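Local coordinates for cycloalternan-forming enzyme (Listeria monocytogenes serovar 1/2a, PDB 5F7U), which is a multidomain member of glycoside hydrolase family 31, built around a TIM barrel and ending in a family 6 carbohydrate-binding module, at residues 232-237 / 323-329; 375-380 / 435-439; 946-951 / 973-979. The protein carries 1 engineered substitution. All coordinates share one frame. Residue numbers count along the deposited sequence, not the author numbering.

Contact 1 of 3, residues 232-237 / 323-329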
loop_
_atom_site.group_PDB
_atom_site.type_symbol
_atom_site.label_atom_id
_atom_site.label_comp_id
_atom_site.label_asym_id
_atom_site.label_seq_id
_atom_site.Cartn_x
_atom_site.Cartn_y
_atom_site.Cartn_z
ATOM N N LYS A 232 -14.474 -12.654 -37.724
ATOM C CA LYS A 232 -14.669 -11.701 -38.827
ATOM C C LYS A 232 -14.521 -10.219 -38.465
ATOM O O LYS A 232 -13.863 -9.462 -39.175
ATOM C CB LYS A 232 -16.056 -11.900 -39.458
ATOM C CG LYS A 232 -16.212 -13.157 -40.299
ATOM C CD LYS A 232 -17.543 -13.209 -41.037
ATOM C CE LYS A 232 -18.685 -13.627 -40.116
ATOM N NZ LYS A 232 -19.861 -14.061 -40.912
ATOM N N ASN A 233 -15.176 -9.810 -37.386
ATOM C CA ASN A 233 -15.381 -8.396 -37.060
ATOM C C ASN A 233 -14.800 -7.995 -35.705
ATOM O O ASN A 233 -14.329 -6.875 -35.543
ATOM C CB ASN A 233 -16.881 -8.071 -37.052
ATOM C CG ASN A 233 -17.525 -8.231 -38.416
ATOM O OD1 ASN A 233 -17.407 -7.352 -39.279
ATOM N ND2 ASN A 233 -18.242 -9.339 -38.612
ATOM N N VAL A 234 -14.876 -8.903 -34.734
ATOM C CA VAL A 234 -14.550 -8.575 -33.342
ATOM C C VAL A 234 -13.678 -9.609 -32.647
ATOM O O VAL A 234 -13.788 -10.808 -32.938
ATOM C CB VAL A 234 -15.817 -8.342 -32.459
ATOM C CG1 VAL A 234 -16.580 -7.108 -32.916
ATOM C CG2 VAL A 234 -16.739 -9.565 -32.443
ATOM N N ILE A 235 -12.802 -9.119 -31.757
ATOM C CA ILE A 235 -12.167 -9.915 -30.683
ATOM C C ILE A 235 -12.591 -9.229 -29.380
ATOM O O ILE A 235 -12.226 -8.070 -29.140
ATOM C CB ILE A 235 -10.626 -10.011 -30.821
ATOM C CG1 ILE A 235 -10.275 -10.815 -32.098
ATOM C CG2 ILE A 235 -10.019 -10.614 -29.549
ATOM C CD1 ILE A 235 -8.853 -10.653 -32.599
ATOM N N ASN A 236 -13.411 -9.911 -28.576
ATOM C CA ASN A 236 -14.043 -9.283 -27.403
ATOM C C ASN A 236 -13.385 -9.595 -26.074
ATOM O O ASN A 236 -13.614 -8.880 -25.078
ATOM C CB ASN A 236 -15.544 -9.637 -27.315
ATOM C CG ASN A 236 -16.381 -8.880 -28.336
ATOM O OD1 ASN A 236 -15.938 -7.871 -28.877
ATOM N ND2 ASN A 236 -17.596 -9.349 -28.589
ATOM N N GLN A 237 -12.608 -10.676 -26.039
ATOM C CA GLN A 237 -11.929 -11.077 -24.799
ATOM C C GLN A 237 -10.705 -11.919 -25.099
ATOM O O GLN A 237 -10.624 -12.533 -26.164
ATOM C CB GLN A 237 -12.859 -11.899 -23.894
ATOM C CG GLN A 237 -13.935 -11.128 -23.132
ATOM C CD GLN A 237 -14.597 -11.957 -22.046
ATOM O OE1 GLN A 237 -14.784 -13.182 -22.197
ATOM N NE2 GLN A 237 -14.969 -11.295 -20.941
ATOM N N LEU A 323 -9.419 -11.132 -19.999
ATOM C CA LEU A 323 -9.248 -9.704 -20.259
ATOM C C LEU A 323 -10.244 -9.261 -21.309
ATOM O O LEU A 323 -10.323 -9.877 -22.379
ATOM C CB LEU A 323 -7.813 -9.426 -20.761
ATOM C CG LEU A 323 -7.518 -7.993 -21.232
ATOM C CD1 LEU A 323 -7.591 -6.952 -20.118
ATOM C CD2 LEU A 323 -6.156 -7.915 -21.907
ATOM N N ASP A 324 -10.980 -8.192 -21.013
ATOM C CA ASP A 324 -11.945 -7.627 -21.964
ATOM C C ASP A 324 -11.252 -6.831 -23.069
ATOM O O ASP A 324 -10.103 -6.405 -22.935
ATOM C CB ASP A 324 -12.961 -6.724 -21.234
ATOM C CG ASP A 324 -13.845 -7.503 -20.244
ATOM O OD1 ASP A 324 -13.849 -8.760 -20.230
ATOM O OD2 ASP A 324 -14.565 -6.841 -19.485
ATOM N N ASN A 325 -11.958 -6.668 -24.179
ATOM C CA ASN A 325 -11.503 -5.838 -25.282
ATOM C C ASN A 325 -12.719 -5.129 -25.874
ATOM O O ASN A 325 -13.840 -5.573 -25.655
ATOM C CB ASN A 325 -10.848 -6.712 -26.342
ATOM C CG ASN A 325 -10.069 -5.903 -27.365
ATOM O OD1 ASN A 325 -9.305 -5.002 -27.004
ATOM N ND2 ASN A 325 -10.270 -6.208 -28.644
ATOM N N ASP A 326 -12.505 -4.037 -26.606
ATOM C CA ASP A 326 -13.617 -3.286 -27.185
ATOM C C ASP A 326 -14.071 -3.835 -28.537
ATOM O O ASP A 326 -14.902 -3.230 -29.196
ATOM C CB ASP A 326 -13.237 -1.807 -27.308
ATOM C CG ASP A 326 -12.041 -1.575 -28.226
ATOM O OD1 ASP A 326 -11.338 -2.534 -28.621
ATOM O OD2 ASP A 326 -11.782 -0.407 -28.554
ATOM N N GLY A 327 -13.509 -4.969 -28.948
ATOM C CA GLY A 327 -13.833 -5.565 -30.246
ATOM C C GLY A 327 -12.756 -5.367 -31.300
ATOM O O GLY A 327 -12.714 -6.107 -32.282
ATOM N N ASP A 328 -11.919 -4.351 -31.122
ATOM C CA ASP A 328 -10.852 -4.035 -32.080
ATOM C C ASP A 328 -9.886 -5.230 -32.242
ATOM O O ASP A 328 -9.197 -5.618 -31.288
ATOM C CB ASP A 328 -10.095 -2.782 -31.610
ATOM C CG ASP A 328 -9.054 -2.298 -32.617
ATOM O OD1 ASP A 328 -8.668 -3.037 -33.547
ATOM O OD2 ASP A 328 -8.617 -1.141 -32.453
ATOM N N MET A 329 -9.861 -5.789 -33.457
ATOM C CA MET A 329 -9.098 -7.006 -33.745
ATOM C C MET A 329 -7.604 -6.749 -33.807
ATOM O O MET A 329 -6.835 -7.695 -33.889
ATOM C CB MET A 329 -9.555 -7.641 -35.057
ATOM C CG MET A 329 -11.008 -8.080 -35.018
ATOM S SD MET A 329 -11.556 -8.812 -36.560
ATOM C CE MET A 329 -10.667 -10.359 -36.448
#
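This is an antiparallel strand pairing in the large, curled sheet of the N-terminal third of the chain, where the start of strand 235-243 meets the last residues of strand 318-327. The short strand axes come within 4.4 Å and run at 154°. Gln-237 and Asp-324 form a non-hydrogen-bonded pair whose side chains share a face, so Gln-237 NE2 can donate to Asp-324 OD1 at 2.9 Å; the other carboxylate oxygen of Asp-324 is held by His-306. Next to them, Asn-325 N donates to Asn-236 O (2.9 Å). The side-chain amide of Asn-325 adds two bonds, its ND2 donating to Ile-235 O at 2.7 Å and to Asp-328 O at 2.9 Å. Such pairing belongs to the galactose mutarotase-like β-sandwich found at the N terminus of family 31 enzymes; on its other edge, strand 235-243 is flanked by strand 214-229. Asp-326 OD1 accepts from Asp-328 N (3.1 Å), an Asx turn. Gly-327, with phi of 104°, has a backbone that calls for glycine, and a β-carbon there would also crowd Val-234 CG1. Its carbonyl accepts from Ile-235 N, with Gly-327 O and Ile-235 N 3.1 Å apart. The long, unbranched side chain of Met-329 suits it to lying along the 232-234 backbone, SD being 3.5 Å from Lys-232 O, while its CB packs against Ile-235 CD1 at 4.0 Å. Ile-235, buried and branched, also fills space against Trp-227 and Thr-229.

Contact 2 of 3, residues 375-380 / 435-439. With MG (magnesium ion), chain J.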
loop_
_atom_site.group_PDB
_atom_site.type_symbol
_atom_site.label_atom_id
_atom_site.label_comp_id
_atom_site.label_asym_id
_atom_site.label_seq_id
_atom_site.Cartn_x
_atom_site.Cartn_y
_atom_site.Cartn_z
ATOM N N ASP A 375 -15.139 24.437 8.151
ATOM C CA ASP A 375 -15.773 25.117 7.023
ATOM C C ASP A 375 -15.696 26.627 7.093
ATOM O O ASP A 375 -16.427 27.317 6.374
ATOM C CB ASP A 375 -17.250 24.677 6.879
ATOM C CG ASP A 375 -18.149 25.238 7.990
ATOM O OD1 ASP A 375 -17.694 25.374 9.155
ATOM O OD2 ASP A 375 -19.336 25.516 7.695
ATOM N N ARG A 376 -14.832 27.140 7.962
ATOM C CA ARG A 376 -14.674 28.586 8.113
ATOM C C ARG A 376 -13.329 28.890 8.740
ATOM O O ARG A 376 -12.694 28.012 9.321
ATOM C CB ARG A 376 -15.821 29.180 8.952
ATOM C CG ARG A 376 -15.957 28.588 10.358
ATOM C CD ARG A 376 -17.354 28.883 10.916
ATOM N NE ARG A 376 -18.336 27.940 10.371
ATOM C CZ ARG A 376 -19.649 28.154 10.282
ATOM N NH1 ARG A 376 -20.190 29.308 10.673
ATOM N NH2 ARG A 376 -20.433 27.213 9.771
ATOM N N GLU A 377 -12.904 30.143 8.623
ATOM C CA GLU A 377 -11.625 30.566 9.184
ATOM C C GLU A 377 -11.482 30.261 10.667
ATOM O O GLU A 377 -10.416 29.826 11.100
ATOM C CB GLU A 377 -11.439 32.053 8.934
ATOM C CG GLU A 377 -10.848 32.270 7.565
ATOM C CD GLU A 377 -11.037 33.674 7.018
ATOM O OE1 GLU A 377 -11.826 34.491 7.563
ATOM O OE2 GLU A 377 -10.402 33.925 5.981
ATOM N N SER A 378 -12.541 30.470 11.447
ATOM C CA SER A 378 -12.436 30.216 12.892
ATOM C C SER A 378 -12.233 28.738 13.197
ATOM O O SER A 378 -11.624 28.410 14.213
ATOM C CB SER A 378 -13.631 30.756 13.666
ATOM O OG SER A 378 -14.868 30.287 13.155
ATOM N N ASP A 379 -12.732 27.857 12.322
ATOM C CA ASP A 379 -12.473 26.408 12.476
ATOM C C ASP A 379 -10.995 26.110 12.254
ATOM O O ASP A 379 -10.400 25.286 12.972
ATOM C CB ASP A 379 -13.296 25.543 11.482
ATOM C CG ASP A 379 -14.788 25.405 11.863
ATOM O OD1 ASP A 379 -15.162 25.735 13.006
ATOM O OD2 ASP A 379 -15.598 24.945 11.022
ATOM N N VAL A 380 -10.409 26.752 11.242
ATOM C CA VAL A 380 -8.984 26.560 10.928
ATOM C C VAL A 380 -8.137 27.115 12.092
ATOM O O VAL A 380 -7.240 26.418 12.571
ATOM C CB VAL A 380 -8.589 27.192 9.575
ATOM C CG1 VAL A 380 -7.073 27.159 9.364
ATOM C CG2 VAL A 380 -9.275 26.466 8.424
ATOM N N LYS A 435 -17.541 33.270 5.894
ATOM C CA LYS A 435 -16.723 32.185 6.445
ATOM C C LYS A 435 -15.235 32.279 6.104
ATOM O O LYS A 435 -14.391 31.728 6.837
ATOM C CB LYS A 435 -17.299 30.830 6.016
ATOM C CG LYS A 435 -18.669 30.576 6.625
ATOM C CD LYS A 435 -19.378 29.379 5.999
ATOM C CE LYS A 435 -20.765 29.254 6.601
ATOM N NZ LYS A 435 -21.635 28.354 5.792
ATOM N N TRP A 436 -14.918 32.999 5.027
ATOM C CA TRP A 436 -13.545 33.118 4.555
ATOM C C TRP A 436 -13.291 34.548 4.143
ATOM O O TRP A 436 -13.418 34.891 2.967
ATOM C CB TRP A 436 -13.275 32.197 3.373
ATOM C CG TRP A 436 -13.640 30.781 3.611
ATOM C CD1 TRP A 436 -14.772 30.155 3.170
ATOM C CD2 TRP A 436 -12.909 29.810 4.368
ATOM N NE1 TRP A 436 -14.774 28.842 3.581
ATOM C CE2 TRP A 436 -13.655 28.609 4.331
ATOM C CE3 TRP A 436 -11.689 29.831 5.079
ATOM C CZ2 TRP A 436 -13.222 27.436 4.961
ATOM C CZ3 TRP A 436 -11.254 28.658 5.707
ATOM C CH2 TRP A 436 -12.022 27.483 5.649
ATOM N N THR A 437 -12.926 35.376 5.105
ATOM C CA THR A 437 -12.720 36.800 4.809
ATOM C C THR A 437 -11.317 37.078 4.240
ATOM O O THR A 437 -11.101 38.133 3.633
ATOM C CB THR A 437 -12.925 37.699 6.047
ATOM O OG1 THR A 437 -11.951 37.359 7.038
ATOM C CG2 THR A 437 -14.330 37.578 6.599
ATOM N N ASP A 438 -10.367 36.158 4.454
ATOM C CA ASP A 438 -8.998 36.352 3.966
ATOM C C ASP A 438 -8.314 34.993 3.736
ATOM O O ASP A 438 -7.517 34.574 4.573
ATOM C CB ASP A 438 -8.208 37.225 4.971
ATOM C CG ASP A 438 -6.739 37.433 4.585
ATOM O OD1 ASP A 438 -6.334 37.201 3.419
ATOM O OD2 ASP A 438 -5.977 37.850 5.490
ATOM N N PRO A 439 -8.627 34.306 2.608
ATOM C CA PRO A 439 -8.035 32.970 2.389
ATOM C C PRO A 439 -6.497 32.970 2.362
ATOM O O PRO A 439 -5.853 32.057 2.913
ATOM C CB PRO A 439 -8.620 32.532 1.032
ATOM C CG PRO A 439 -9.885 33.311 0.901
ATOM C CD PRO A 439 -9.596 34.645 1.545
HETATM MG MG MG J . -17.592 24.031 10.886
HETATM O O HOH W 1 -17.045 26.950 3.732
HETATM O O HOH W 2 -20.395 26.024 5.232
HETATM O O HOH W 3 -18.434 25.603 12.154
HETATM O O HOH W 4 -17.077 23.006 12.910
HETATM O O HOH W 5 -19.513 22.965 10.127
#
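Glu-377, in the first turn of helix 377-389, binds the loop 435-439 through both its backbone and its carboxylate. Its N, unused within the helix at this position, donates to Lys-435 O (2.8 Å). OE1 of Glu-377 accepts from Thr-437 N (2.8 Å) and Thr-437 OG1 (2.9 Å), and OE2 of Glu-377 from Asp-438 N (2.7 Å). Asp-438 is itself an N-cap, its OD1 taking Gly-441 N, and Pro-439, lacking an NH, suits the first turn that follows. Asp-375 OD1 and Asp-379 OD2 each bind magnesium at 2.2 Å; Glu-373 O and three waters complete six ligands. Asp-375 also holds Arg-376 in a salt bridge (NH2 to OD2, 2.9 Å), and water 2 links Asp-375 OD2 to Lys-435 NZ, 2.7 Å from each. Trp-436 NE1 donates to water 1 (3.0 Å), while one face of its indole covers the backbone of Arg-376 and Glu-377. In the TIM barrel the contact joins the loop before helix 377-389 to the one before helix 439-448: Val-380 and Trp-436 pack together against Leu-399 of strand 396-399 and Met-442 of helix 439-448, and Trp-411 meets the Trp-436 ring edge-to-face.

Contact 3 of 3, residues 946-951 / 973-979. With GLC (alpha-D-glucopyranose), chain B.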
loop_
_atom_site.group_PDB
_atom_site.type_symbol
_atom_site.label_atom_id
_atom_site.label_comp_id
_atom_site.label_asym_id
_atom_site.label_seq_id
_atom_site.Cartn_x
_atom_site.Cartn_y
_atom_site.Cartn_z
ATOM N N GLY A 946 12.619 -12.620 30.794
ATOM C CA GLY A 946 12.573 -14.067 30.554
ATOM C C GLY A 946 11.185 -14.643 30.783
ATOM O O GLY A 946 10.261 -13.931 31.218
ATOM N N HIS A 947 11.025 -15.925 30.459
ATOM C CA HIS A 947 9.800 -16.669 30.777
ATOM C C HIS A 947 9.895 -17.136 32.216
ATOM O O HIS A 947 10.776 -17.925 32.563
ATOM C CB HIS A 947 9.618 -17.861 29.832
ATOM C CG HIS A 947 9.676 -17.486 28.383
ATOM N ND1 HIS A 947 8.588 -16.986 27.703
ATOM C CD2 HIS A 947 10.694 -17.521 27.489
ATOM C CE1 HIS A 947 8.925 -16.735 26.449
ATOM N NE2 HIS A 947 10.196 -17.060 26.291
ATOM N N LEU A 948 8.996 -16.636 33.056
ATOM C CA LEU A 948 9.112 -16.852 34.495
ATOM C C LEU A 948 8.086 -17.841 35.020
ATOM O O LEU A 948 6.912 -17.777 34.649
ATOM C CB LEU A 948 8.983 -15.518 35.244
ATOM C CG LEU A 948 9.812 -14.316 34.774
ATOM C CD1 LEU A 948 9.517 -13.100 35.643
ATOM C CD2 LEU A 948 11.305 -14.623 34.783
ATOM N N THR A 949 8.528 -18.727 35.904
ATOM C CA THR A 949 7.648 -19.700 36.557
ATOM C C THR A 949 7.776 -19.579 38.064
ATOM O O THR A 949 8.861 -19.818 38.617
ATOM C CB THR A 949 7.993 -21.128 36.115
ATOM O OG1 THR A 949 7.894 -21.199 34.692
ATOM C CG2 THR A 949 7.045 -22.163 36.752
ATOM N N ASN A 950 6.655 -19.210 38.708
ATOM C CA ASN A 950 6.544 -19.056 40.180
ATOM C C ASN A 950 7.574 -18.100 40.777
ATOM O O ASN A 950 8.074 -18.305 41.896
ATOM C CB ASN A 950 6.603 -20.419 40.901
ATOM C CG ASN A 950 5.532 -21.381 40.440
ATOM O OD1 ASN A 950 4.381 -20.996 40.239
ATOM N ND2 ASN A 950 5.902 -22.650 40.288
ATOM N N VAL A 951 7.900 -17.063 40.015
ATOM C CA VAL A 951 8.948 -16.130 40.391
ATOM C C VAL A 951 8.588 -14.755 39.835
ATOM O O VAL A 951 7.977 -14.664 38.776
ATOM C CB VAL A 951 10.358 -16.646 39.950
ATOM C CG1 VAL A 951 10.663 -16.355 38.487
ATOM C CG2 VAL A 951 11.432 -16.066 40.839
ATOM N N LYS A 973 10.537 -25.732 41.677
ATOM C CA LYS A 973 9.546 -25.425 40.622
ATOM C C LYS A 973 9.533 -23.941 40.186
ATOM O O LYS A 973 8.675 -23.507 39.404
ATOM C CB LYS A 973 8.137 -25.955 40.975
ATOM C CG LYS A 973 8.101 -27.458 41.226
ATOM C CD LYS A 973 6.685 -28.014 41.383
ATOM C CE LYS A 973 5.995 -28.270 40.038
ATOM N NZ LYS A 973 6.648 -29.316 39.189
ATOM N N GLU A 974 10.510 -23.181 40.670
ATOM C CA GLU A 974 10.738 -21.824 40.195
ATOM C C GLU A 974 11.770 -21.863 39.076
ATOM O O GLU A 974 12.790 -22.553 39.191
ATOM C CB GLU A 974 11.190 -20.917 41.332
ATOM C CG GLU A 974 10.125 -20.752 42.419
ATOM C CD GLU A 974 10.484 -19.729 43.485
ATOM O OE1 GLU A 974 11.616 -19.202 43.488
ATOM O OE2 GLU A 974 9.623 -19.444 44.341
ATOM N N ALA A 975 11.490 -21.141 37.995
ATOM C CA ALA A 975 12.348 -21.159 36.796
ATOM C C ALA A 975 12.372 -19.821 36.059
ATOM O O ALA A 975 11.392 -19.063 36.094
ATOM C CB ALA A 975 11.910 -22.271 35.850
ATOM N N VAL A 976 13.508 -19.545 35.407
ATOM C CA VAL A 976 13.665 -18.402 34.495
ATOM C C VAL A 976 14.159 -18.998 33.170
ATOM O O VAL A 976 15.214 -19.632 33.133
ATOM C CB VAL A 976 14.670 -17.339 35.033
ATOM C CG1 VAL A 976 14.776 -16.146 34.088
ATOM C CG2 VAL A 976 14.268 -16.845 36.416
ATOM N N GLU A 977 13.384 -18.808 32.103
ATOM C CA GLU A 977 13.713 -19.368 30.786
ATOM C C GLU A 977 14.050 -18.250 29.803
ATOM O O GLU A 977 13.306 -17.269 29.684
ATOM C CB GLU A 977 12.571 -20.250 30.266
ATOM C CG GLU A 977 12.810 -20.844 28.875
ATOM C CD GLU A 977 11.773 -21.885 28.436
ATOM O OE1 GLU A 977 10.899 -22.284 29.234
ATOM O OE2 GLU A 977 11.838 -22.320 27.263
ATOM N N PHE A 978 15.186 -18.409 29.120
ATOM C CA PHE A 978 15.680 -17.457 28.125
ATOM C C PHE A 978 15.650 -18.080 26.733
ATOM O O PHE A 978 15.850 -19.303 26.567
ATOM C CB PHE A 978 17.140 -17.071 28.397
ATOM C CG PHE A 978 17.375 -16.326 29.695
ATOM C CD1 PHE A 978 17.573 -17.014 30.899
ATOM C CD2 PHE A 978 17.456 -14.931 29.709
ATOM C CE1 PHE A 978 17.817 -16.325 32.087
ATOM C CE2 PHE A 978 17.690 -14.237 30.901
ATOM C CZ PHE A 978 17.874 -14.936 32.092
ATOM N N ASP A 979 15.446 -17.220 25.744
ATOM C CA ASP A 979 15.567 -17.574 24.342
ATOM C C ASP A 979 16.842 -16.897 23.885
ATOM O O ASP A 979 16.890 -15.666 23.781
ATOM C CB ASP A 979 14.369 -17.026 23.554
ATOM C CG ASP A 979 13.036 -17.595 24.018
ATOM O OD1 ASP A 979 12.875 -18.832 24.004
ATOM O OD2 ASP A 979 12.128 -16.799 24.353
HETATM C C1 GLC B . 3.809 -12.532 31.093
HETATM C C2 GLC B . 3.825 -12.866 32.602
HETATM C C3 GLC B . 5.173 -13.430 33.051
HETATM C C4 GLC B . 5.574 -14.643 32.205
HETATM C C5 GLC B . 5.445 -14.412 30.688
HETATM C C6 GLC B . 4.622 -15.535 30.046
HETATM O O2 GLC B . 3.473 -11.741 33.419
HETATM O O3 GLC B . 5.108 -13.817 34.430
HETATM O O4 GLC B . 6.917 -15.013 32.518
HETATM O O5 GLC B . 4.937 -13.092 30.355
HETATM O O6 GLC B . 4.752 -15.508 28.620
#
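A sugar hydroxyl is read here by the bare backbone of an edge strand: Leu-948 N donates to O4 of the bound glucose at 2.7 Å, with a weak return bond from O4 to Leu-948 O (3.5 Å). This is possible because Leu-948 and Val-976 form a non-hydrogen-bonded pair, which turns the NH and carbonyl of Leu-948 away from strand 975-981. The flanking pairs supply the bonding of the antiparallel ladder: His-947 N to Glu-977 O and Glu-977 N to His-947 O are both 2.8 Å, while Thr-949 N to Ala-975 O is 2.9 Å and Ala-975 N to Thr-949 O is 3.0 Å. The family 6 carbohydrate-binding module is a β-sandwich of the jelly-roll type, and strand 947-949 is an outermost strand of one of its sheets. Leu-948, Val-951 and Val-976 pack on Val-966 of the other sheet, apolar residues that suit the side facing it; Leu-948 CD2 lies 3.9 Å from Val-976 CG1. On the opposite face stand His-947, Thr-949, Ala-975 and Glu-977, the last engaged by Gln-1041. His-947, itself a residue of the glycan pocket, donates through NE2 to Asp-979 OD2 at 2.7 Å, a His-carboxylate hydrogen bond. Gly-946 suits its position because a β-carbon would press on Glu-977 O and Val-976 CG1. At the far end Asn-950 takes a left-handed conformation that asparagine tolerates well, and its ND2 donates to Lys-973 O (3.0 Å). Residues such as Asp-770 and Tyr-786 add another part of the chain to the same pocket.

Overall arrangement
Followed from the N terminus, the three contacts come in series; none nests in or crosses another. Contact 1 closes a loop of 85 residues, rich in strands, within the large N-terminal sheet. Contact 2 closes the next, 54 residues from the first barrel helix to the start of the second, beside a magnesium site. Contact 3 spans just 21 residues in the C-terminal carbohydrate-binding module. Their centres are far apart: about 53 Å from contact 1 to contact 2, 61 Å from contact 2 to contact 3, and 69 Å from contact 1 to contact 3, which lie on opposite sides of the chain's centre. None touches another; the nearest atoms of any two are about 41 Å apart or more.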